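Local coordinates for insecticidal Delta-Endotoxin Cry8Ea1 (PDB 3EB7), which is an insecticidal three-domain crystal toxin active against Holotrichia parallela larvae, probably killing them by forming pores in gut-cell membranes, at residues Arg4-Thr9 / Trp48-Glu53; Thr16-Leu21 / Met219-Met224; Asn465-Tyr470 / Val534-Leu539. One frame throughout, in Å; residues are numbered along the deposited sequence.

Contact 1: Arg4-Thr9 / Trp48-Glu53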
# COMPACT_ATOMS: atom_id res chain seq x y z
N ARG A 4 -0.60 16.18 5.15
CA ARG A 4 0.84 15.87 4.99
C ARG A 4 1.42 15.20 6.20
O ARG A 4 2.12 14.21 6.09
CB ARG A 4 1.70 17.13 4.73
CG ARG A 4 1.15 18.07 3.68
CD ARG A 4 1.45 19.54 4.00
NE ARG A 4 2.83 19.86 3.74
CZ ARG A 4 3.25 20.61 2.71
NH1 ARG A 4 2.38 21.13 1.85
NH2 ARG A 4 4.56 20.83 2.55
N ASP A 5 1.14 15.79 7.36
CA ASP A 5 1.54 15.25 8.68
C ASP A 5 0.99 13.84 8.95
O ASP A 5 1.74 12.95 9.34
CB ASP A 5 1.01 16.20 9.76
CG ASP A 5 1.84 16.18 11.03
OD1 ASP A 5 2.69 15.26 11.21
OD2 ASP A 5 1.63 17.11 11.88
N ALA A 6 -0.31 13.65 8.74
CA ALA A 6 -0.99 12.35 8.96
C ALA A 6 -0.43 11.25 8.07
O ALA A 6 -0.21 10.14 8.51
CB ALA A 6 -2.47 12.49 8.77
N VAL A 7 -0.17 11.60 6.82
CA VAL A 7 0.32 10.67 5.82
C VAL A 7 1.77 10.35 6.12
O VAL A 7 2.22 9.23 5.96
CB VAL A 7 0.12 11.28 4.41
CG1 VAL A 7 0.96 10.56 3.36
CG2 VAL A 7 -1.36 11.18 4.05
N LYS A 8 2.49 11.36 6.61
CA LYS A 8 3.84 11.18 7.05
C LYS A 8 3.86 10.16 8.18
O LYS A 8 4.64 9.24 8.17
CB LYS A 8 4.41 12.55 7.46
CG LYS A 8 5.90 12.65 7.48
CD LYS A 8 6.32 13.97 8.09
CE LYS A 8 7.66 13.86 8.84
NZ LYS A 8 7.47 13.64 10.31
N THR A 9 2.96 10.32 9.15
CA THR A 9 2.87 9.43 10.30
C THR A 9 2.53 8.00 9.91
O THR A 9 3.19 7.05 10.35
CB THR A 9 1.80 9.94 11.28
OG1 THR A 9 2.16 11.26 11.69
CG2 THR A 9 1.69 9.02 12.51
N TRP A 48 -3.36 12.22 17.43
CA TRP A 48 -4.65 11.70 16.95
C TRP A 48 -5.62 12.76 16.37
O TRP A 48 -6.44 12.45 15.49
CB TRP A 48 -5.34 10.89 18.06
CG TRP A 48 -4.46 9.77 18.60
CD1 TRP A 48 -3.57 9.85 19.62
CD2 TRP A 48 -4.38 8.44 18.10
NE1 TRP A 48 -2.95 8.63 19.81
CE2 TRP A 48 -3.43 7.74 18.89
CE3 TRP A 48 -5.04 7.75 17.07
CZ2 TRP A 48 -3.12 6.39 18.68
CZ3 TRP A 48 -4.74 6.43 16.87
CH2 TRP A 48 -3.78 5.76 17.66
N GLU A 49 -5.53 13.99 16.88
CA GLU A 49 -6.31 15.11 16.34
C GLU A 49 -5.89 15.37 14.90
O GLU A 49 -6.72 15.64 14.08
CB GLU A 49 -6.14 16.38 17.21
CG GLU A 49 -6.47 17.70 16.52
CD GLU A 49 -7.98 17.91 16.25
OE1 GLU A 49 -8.80 17.02 16.57
OE2 GLU A 49 -8.36 18.99 15.70
N ILE A 50 -4.60 15.25 14.59
CA ILE A 50 -4.12 15.29 13.20
C ILE A 50 -4.77 14.26 12.23
O ILE A 50 -5.07 14.61 11.08
CB ILE A 50 -2.56 15.24 13.19
CG1 ILE A 50 -2.03 16.49 13.92
CG2 ILE A 50 -1.98 15.13 11.74
CD1 ILE A 50 -0.55 16.42 14.27
N PHE A 51 -4.98 13.03 12.69
CA PHE A 51 -5.72 12.00 11.94
C PHE A 51 -7.18 12.41 11.65
O PHE A 51 -7.73 12.12 10.57
CB PHE A 51 -5.68 10.63 12.66
CG PHE A 51 -4.33 9.94 12.59
CD1 PHE A 51 -3.63 9.62 13.74
CD2 PHE A 51 -3.77 9.59 11.35
CE1 PHE A 51 -2.37 8.97 13.68
CE2 PHE A 51 -2.52 8.93 11.27
CZ PHE A 51 -1.83 8.64 12.43
N MET A 52 -7.80 13.08 12.62
CA MET A 52 -9.17 13.54 12.45
C MET A 52 -9.23 14.69 11.46
O MET A 52 -10.06 14.70 10.53
CB MET A 52 -9.75 13.98 13.79
CG MET A 52 -9.89 12.88 14.79
SD MET A 52 -10.74 13.51 16.29
CE MET A 52 -10.54 12.09 17.38
N GLU A 53 -8.35 15.66 11.64
CA GLU A 53 -8.25 16.80 10.73
C GLU A 53 -8.01 16.37 9.28
O GLU A 53 -8.59 16.94 8.34
CB GLU A 53 -7.17 17.78 11.20
CG GLU A 53 -7.48 18.41 12.57
CD GLU A 53 -6.42 19.44 13.02
OE1 GLU A 53 -5.45 19.71 12.30
OE2 GLU A 53 -6.56 19.99 14.13

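Contact 2: Thr16-Leu21 / Met219-Met224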
# COMPACT_ATOMS: atom_id res chain seq x y z
N THR A 16 7.87 0.99 9.80
CA THR A 16 8.47 0.43 11.00
C THR A 16 7.99 -0.99 11.27
O THR A 16 8.78 -1.88 11.55
CB THR A 16 8.11 1.27 12.23
OG1 THR A 16 8.65 2.57 12.07
CG2 THR A 16 8.73 0.66 13.48
N ILE A 17 6.68 -1.18 11.23
CA ILE A 17 6.07 -2.50 11.43
C ILE A 17 6.52 -3.53 10.35
O ILE A 17 6.80 -4.68 10.67
CB ILE A 17 4.54 -2.39 11.53
CG1 ILE A 17 4.17 -1.68 12.84
CG2 ILE A 17 3.90 -3.75 11.44
CD1 ILE A 17 2.87 -0.86 12.73
N LEU A 18 6.62 -3.09 9.10
CA LEU A 18 7.04 -3.97 8.04
C LEU A 18 8.43 -4.54 8.34
O LEU A 18 8.72 -5.69 7.99
CB LEU A 18 7.02 -3.20 6.70
CG LEU A 18 6.30 -3.68 5.42
CD1 LEU A 18 5.22 -4.69 5.61
CD2 LEU A 18 5.78 -2.47 4.65
N GLY A 19 9.27 -3.77 9.02
CA GLY A 19 10.63 -4.19 9.40
C GLY A 19 10.69 -5.19 10.55
O GLY A 19 11.70 -5.90 10.72
N LYS A 20 9.61 -5.26 11.34
CA LYS A 20 9.51 -6.20 12.46
C LYS A 20 8.49 -7.34 12.26
O LYS A 20 8.17 -8.09 13.20
CB LYS A 20 9.15 -5.45 13.75
CG LYS A 20 10.15 -4.37 14.25
CD LYS A 20 11.57 -4.87 14.40
CE LYS A 20 12.54 -3.74 14.83
NZ LYS A 20 12.25 -3.26 16.21
N LEU A 21 7.93 -7.47 11.06
CA LEU A 21 6.84 -8.41 10.83
C LEU A 21 7.25 -9.85 11.20
O LEU A 21 8.29 -10.33 10.77
CB LEU A 21 6.35 -8.30 9.38
CG LEU A 21 4.86 -8.29 9.08
CD1 LEU A 21 4.08 -7.33 9.97
CD2 LEU A 21 4.65 -7.94 7.62
N MET A 219 -3.86 -1.95 7.60
CA MET A 219 -4.83 -3.02 7.73
C MET A 219 -4.33 -4.29 7.01
O MET A 219 -4.50 -5.39 7.50
CB MET A 219 -6.19 -2.51 7.22
CG MET A 219 -7.31 -3.55 7.18
SD MET A 219 -7.40 -4.37 5.56
CE MET A 219 -7.28 -3.04 4.41
N THR A 220 -3.69 -4.11 5.85
CA THR A 220 -3.14 -5.23 5.06
C THR A 220 -2.19 -6.09 5.91
O THR A 220 -2.09 -7.31 5.70
CB THR A 220 -2.40 -4.71 3.76
OG1 THR A 220 -3.28 -3.91 3.00
CG2 THR A 220 -1.94 -5.85 2.87
N LEU A 221 -1.53 -5.48 6.89
CA LEU A 221 -0.53 -6.19 7.69
C LEU A 221 -1.14 -6.95 8.88
O LEU A 221 -0.46 -7.80 9.50
CB LEU A 221 0.57 -5.22 8.15
CG LEU A 221 1.25 -4.37 7.05
CD1 LEU A 221 2.20 -3.39 7.68
CD2 LEU A 221 2.04 -5.27 6.11
N PHE A 222 -2.42 -6.66 9.19
CA PHE A 222 -3.11 -7.25 10.36
C PHE A 222 -2.99 -8.78 10.49
O PHE A 222 -2.82 -9.28 11.60
CB PHE A 222 -4.60 -6.85 10.42
CG PHE A 222 -4.84 -5.40 10.80
CD1 PHE A 222 -6.12 -4.86 10.72
CD2 PHE A 222 -3.78 -4.57 11.25
CE1 PHE A 222 -6.38 -3.55 11.06
CE2 PHE A 222 -4.04 -3.25 11.61
CZ PHE A 222 -5.33 -2.73 11.50
N PRO A 223 -3.12 -9.53 9.36
CA PRO A 223 -3.01 -11.01 9.47
C PRO A 223 -1.66 -11.51 9.94
O PRO A 223 -1.56 -12.61 10.51
CB PRO A 223 -3.26 -11.49 8.02
CG PRO A 223 -4.01 -10.33 7.36
CD PRO A 223 -3.43 -9.10 7.97
N MET A 224 -0.61 -10.74 9.70
CA MET A 224 0.73 -11.18 10.09
C MET A 224 1.00 -10.93 11.57
O MET A 224 2.11 -11.23 12.06
CB MET A 224 1.81 -10.58 9.20
CG MET A 224 1.94 -11.21 7.80
SD MET A 224 0.50 -10.85 6.75
CE MET A 224 0.95 -9.26 6.04

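Contact 3: Asn465-Tyr470 / Val534-Leu539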
# COMPACT_ATOMS: atom_id res chain seq x y z
N ASN A 465 -12.13 -5.52 -10.47
CA ASN A 465 -12.78 -5.61 -9.17
C ASN A 465 -11.81 -4.97 -8.16
O ASN A 465 -10.64 -4.75 -8.50
CB ASN A 465 -13.08 -7.09 -8.83
CG ASN A 465 -11.81 -7.93 -8.63
OD1 ASN A 465 -10.94 -7.60 -7.81
ND2 ASN A 465 -11.69 -9.02 -9.39
N GLU A 466 -12.26 -4.66 -6.94
CA GLU A 466 -11.39 -4.10 -5.90
C GLU A 466 -11.25 -5.03 -4.69
O GLU A 466 -11.21 -4.58 -3.54
CB GLU A 466 -11.89 -2.72 -5.45
CG GLU A 466 -12.09 -1.69 -6.59
CD GLU A 466 -10.79 -1.35 -7.28
OE1 GLU A 466 -9.71 -1.56 -6.66
OE2 GLU A 466 -10.82 -0.86 -8.44
N VAL A 467 -11.17 -6.33 -4.96
CA VAL A 467 -10.94 -7.34 -3.94
C VAL A 467 -9.59 -7.10 -3.23
O VAL A 467 -9.43 -7.44 -2.06
CB VAL A 467 -11.07 -8.79 -4.53
CG1 VAL A 467 -10.54 -9.86 -3.54
CG2 VAL A 467 -12.55 -9.08 -4.90
N GLY A 468 -8.66 -6.48 -3.95
CA GLY A 468 -7.35 -6.16 -3.42
C GLY A 468 -7.33 -5.10 -2.35
O GLY A 468 -6.30 -4.89 -1.73
N HIS A 469 -8.46 -4.44 -2.08
CA HIS A 469 -8.55 -3.58 -0.89
C HIS A 469 -8.24 -4.33 0.37
O HIS A 469 -7.76 -3.74 1.32
CB HIS A 469 -9.91 -2.92 -0.72
CG HIS A 469 -10.19 -1.84 -1.71
ND1 HIS A 469 -11.46 -1.36 -1.93
CD2 HIS A 469 -9.38 -1.15 -2.54
CE1 HIS A 469 -11.42 -0.41 -2.84
NE2 HIS A 469 -10.17 -0.27 -3.24
N TYR A 470 -8.50 -5.63 0.38
CA TYR A 470 -8.10 -6.51 1.47
C TYR A 470 -6.65 -7.02 1.40
O TYR A 470 -6.11 -7.47 2.42
CB TYR A 470 -9.03 -7.73 1.53
CG TYR A 470 -10.37 -7.46 2.19
CD1 TYR A 470 -11.50 -7.19 1.41
CD2 TYR A 470 -10.49 -7.45 3.59
CE1 TYR A 470 -12.75 -6.94 2.00
CE2 TYR A 470 -11.72 -7.17 4.19
CZ TYR A 470 -12.84 -6.92 3.40
OH TYR A 470 -14.05 -6.68 4.00
N VAL A 534 -21.46 -14.63 -4.63
CA VAL A 534 -21.91 -13.24 -4.49
C VAL A 534 -20.96 -12.38 -5.31
O VAL A 534 -19.89 -12.86 -5.69
CB VAL A 534 -21.93 -12.74 -3.01
CG1 VAL A 534 -23.18 -13.21 -2.30
CG2 VAL A 534 -20.66 -13.20 -2.22
N GLY A 535 -21.38 -11.16 -5.62
CA GLY A 535 -20.46 -10.18 -6.23
C GLY A 535 -19.27 -9.93 -5.31
O GLY A 535 -19.38 -10.00 -4.06
N TRP A 536 -18.13 -9.62 -5.92
CA TRP A 536 -16.90 -9.36 -5.19
C TRP A 536 -17.04 -8.32 -4.05
O TRP A 536 -16.30 -8.38 -3.08
CB TRP A 536 -15.74 -9.00 -6.16
CG TRP A 536 -15.92 -7.72 -6.85
CD1 TRP A 536 -16.42 -7.52 -8.11
CD2 TRP A 536 -15.59 -6.40 -6.34
NE1 TRP A 536 -16.46 -6.18 -8.40
CE2 TRP A 536 -15.95 -5.47 -7.34
CE3 TRP A 536 -15.06 -5.92 -5.11
CZ2 TRP A 536 -15.80 -4.07 -7.16
CZ3 TRP A 536 -14.92 -4.53 -4.93
CH2 TRP A 536 -15.30 -3.63 -5.95
N GLN A 537 -17.99 -7.40 -4.14
CA GLN A 537 -18.16 -6.32 -3.17
C GLN A 537 -18.61 -6.86 -1.85
O GLN A 537 -18.36 -6.26 -0.80
CB GLN A 537 -19.17 -5.31 -3.66
CG GLN A 537 -18.80 -4.56 -4.97
CD GLN A 537 -19.31 -5.28 -6.26
OE1 GLN A 537 -19.71 -6.47 -6.23
NE2 GLN A 537 -19.28 -4.54 -7.39
N SER A 538 -19.25 -8.03 -1.89
CA SER A 538 -19.72 -8.69 -0.68
C SER A 538 -18.67 -9.57 0.00
O SER A 538 -18.90 -10.06 1.11
CB SER A 538 -21.02 -9.48 -0.96
OG SER A 538 -21.97 -8.64 -1.61
N LEU A 539 -17.51 -9.77 -0.62
CA LEU A 539 -16.50 -10.63 0.03
C LEU A 539 -15.97 -9.95 1.28
O LEU A 539 -15.80 -8.76 1.30
CB LEU A 539 -15.35 -11.01 -0.92
CG LEU A 539 -15.79 -11.69 -2.21
CD1 LEU A 539 -14.60 -12.10 -3.12
CD2 LEU A 539 -16.73 -12.89 -1.93

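Contact 1: Arg4-Thr9 / Trp48-Glu53
Ile50 and Phe51 meet helix residues 4-9 with two differently directed side chains, Ile50 against Asp5 and Ala6, Phe51 against Ala6 and Thr9. The axes of the two helical segments approach to 8.7 Å with their N-to-C directions 117° apart, a steep crossing whose closest backbone pair is Ala6 and Phe51. Ala6 has only a methyl at this point, which suits so near an approach. Ile50 branches over this turn: its CG2, anti to the backbone N, reaches Ala6 N at 3.7 Å and lies 4.0 Å from Ala6 CB. The Asp5 and Ile50 side chains cross at about a right angle, and Ile50 CD1 comes to 3.3 Å from Asp5 OD2, a methyl-carboxylate contact where Asp5 is partly exposed. Phe51 leans across with the far part of its ring. Ring atom CE2 is 3.8 Å from Ala6 O, and CZ lies 3.5 Å from Thr9 CG2. Both partners approach the ring obliquely, so this is packing without a stack. No hydrogen bond spans the segments; Thr9 OG1 is hydrogen-bonded to Gln47 OE1, at the start of the same helix 47-59. In the helical bundle of the N-terminal domain, Phe51 also packs on Ser134, Val135 and Gln138 of helix 133-153, while Trp48 and Met52 meet helix 65-93, placing helix 47-59 among helices 2-20, 65-93 and 133-153.

Contact 2: Thr16-Leu21 / Met219-Met224
Where Leu18 and Leu21 meet Leu221, and Leu21 also meets Met224, aliphatic groups make every cross-segment contact; the aromatic ring of residues 219-224, that of Phe222, is turned to other partners. One of its faces has Met219 CA 3.6 Å above its centre, and the Phe222 side chain also packs on Asn141 and Leu144 of helix 133-153 and on Ser179 of helix 161-191. Leu221 instead points toward residues 16-21, and Leu18 CD1 lies against both of its methyls. Leu221 CD1 also meets Ile17 CG2 at 4.1 Å, and Leu221 CD2 meets Leu21 CD2 at 4.0 Å. Leu18 and Leu21 each cross the Leu221 side chain at about a right angle. Both segments belong to the helical N-terminal domain of a three-domain Cry toxin: here the C-terminal part of the first helix, 2-20, packs beside the end of the last, 198-220, where the chain tightens into a 3-10 turn at 222-224. The Leu18 CD1 to Leu221 CD2 separation of 3.3 Å is shorter than normal carbon packing, and Leu18 has unstaggered torsions (chi1 -128°, chi2 20°), so the exact placing of that methyl is doubtful. Beyond it, Met224 touches through its CB, 3.8 Å from Leu21 CG and 4.0 Å from Leu21 CD1. Leu21 additionally packs on Ala236 and shares a backbone hydrogen bond with Thr234.

Contact 3: Asn465-Tyr470 / Val534-Leu539
Asn465 CB sits almost exactly over the five-membered ring of Trp536, 3.3 Å from its centroid and just 4° off the ring normal, a CH-pi contact continued along the same indole face by the backbone. The Glu466 N atom follows at 3.2 Å above the plane, over the six-membered part, so main chain and side-chain carbon together lie flat on the tryptophan. Both segments are loops of the C-terminal domain, the beta-sandwich third domain of Cry toxins, and each contains a short 3-10 turn. An Asx turn shapes the chain over the indole: Asn465 OD1 accepts from Val467 N at 3.1 Å, a nearly straight bond (162° at the hydrogen) with the donor tilted from the carbonyl plane. The Asn465 CG that carries this oxygen lies between its backbone N and carbonyl carbon. The Glu466 and Trp536 side chains lie side by side, with Glu466 CB 3.6 Å from Trp536 CH2. On the other indole face Gln537 CD lies 3.5 Å above the plane, offset toward the rim. The Val467 and Trp536 side chains pass each other in opposite directions, with Val467 CG2 3.4 Å from Trp536 CB and 4.1 Å from Leu539 CD1; Tyr579 of strand 578-588 packs against all three of these residues. The loop also faces the N-terminal domain, since Glu466 O and His469 ND1 are hydrogen-bonded to Arg187 of helix 161-191. Tyr470 OH is hydrogen-bonded to Asp180 OD1, and the ring carbon Tyr470 CE1 lies 3.6 Å from Leu539 O, approached obliquely.

Overall arrangement
Contacts 1 and 2 share helix 2-20, with centres about 20 Å apart and no touch between them. Contact 1 pairs that helix with 47-59 and contact 2 pairs its later part with the end of helix 198-220, so their segments alternate along the chain and the first helix is packed against both early and late parts of the helical domain. Contact 3 follows both in sequence and lies in loops of the C-terminal beta domain. Its centre is about 28 Å from that of contact 1 and about 22 Å from that of contact 2, which it touches through Met219 CE, 3.2 Å from His469 O. The helical and C-terminal domains are thus packed directly together here.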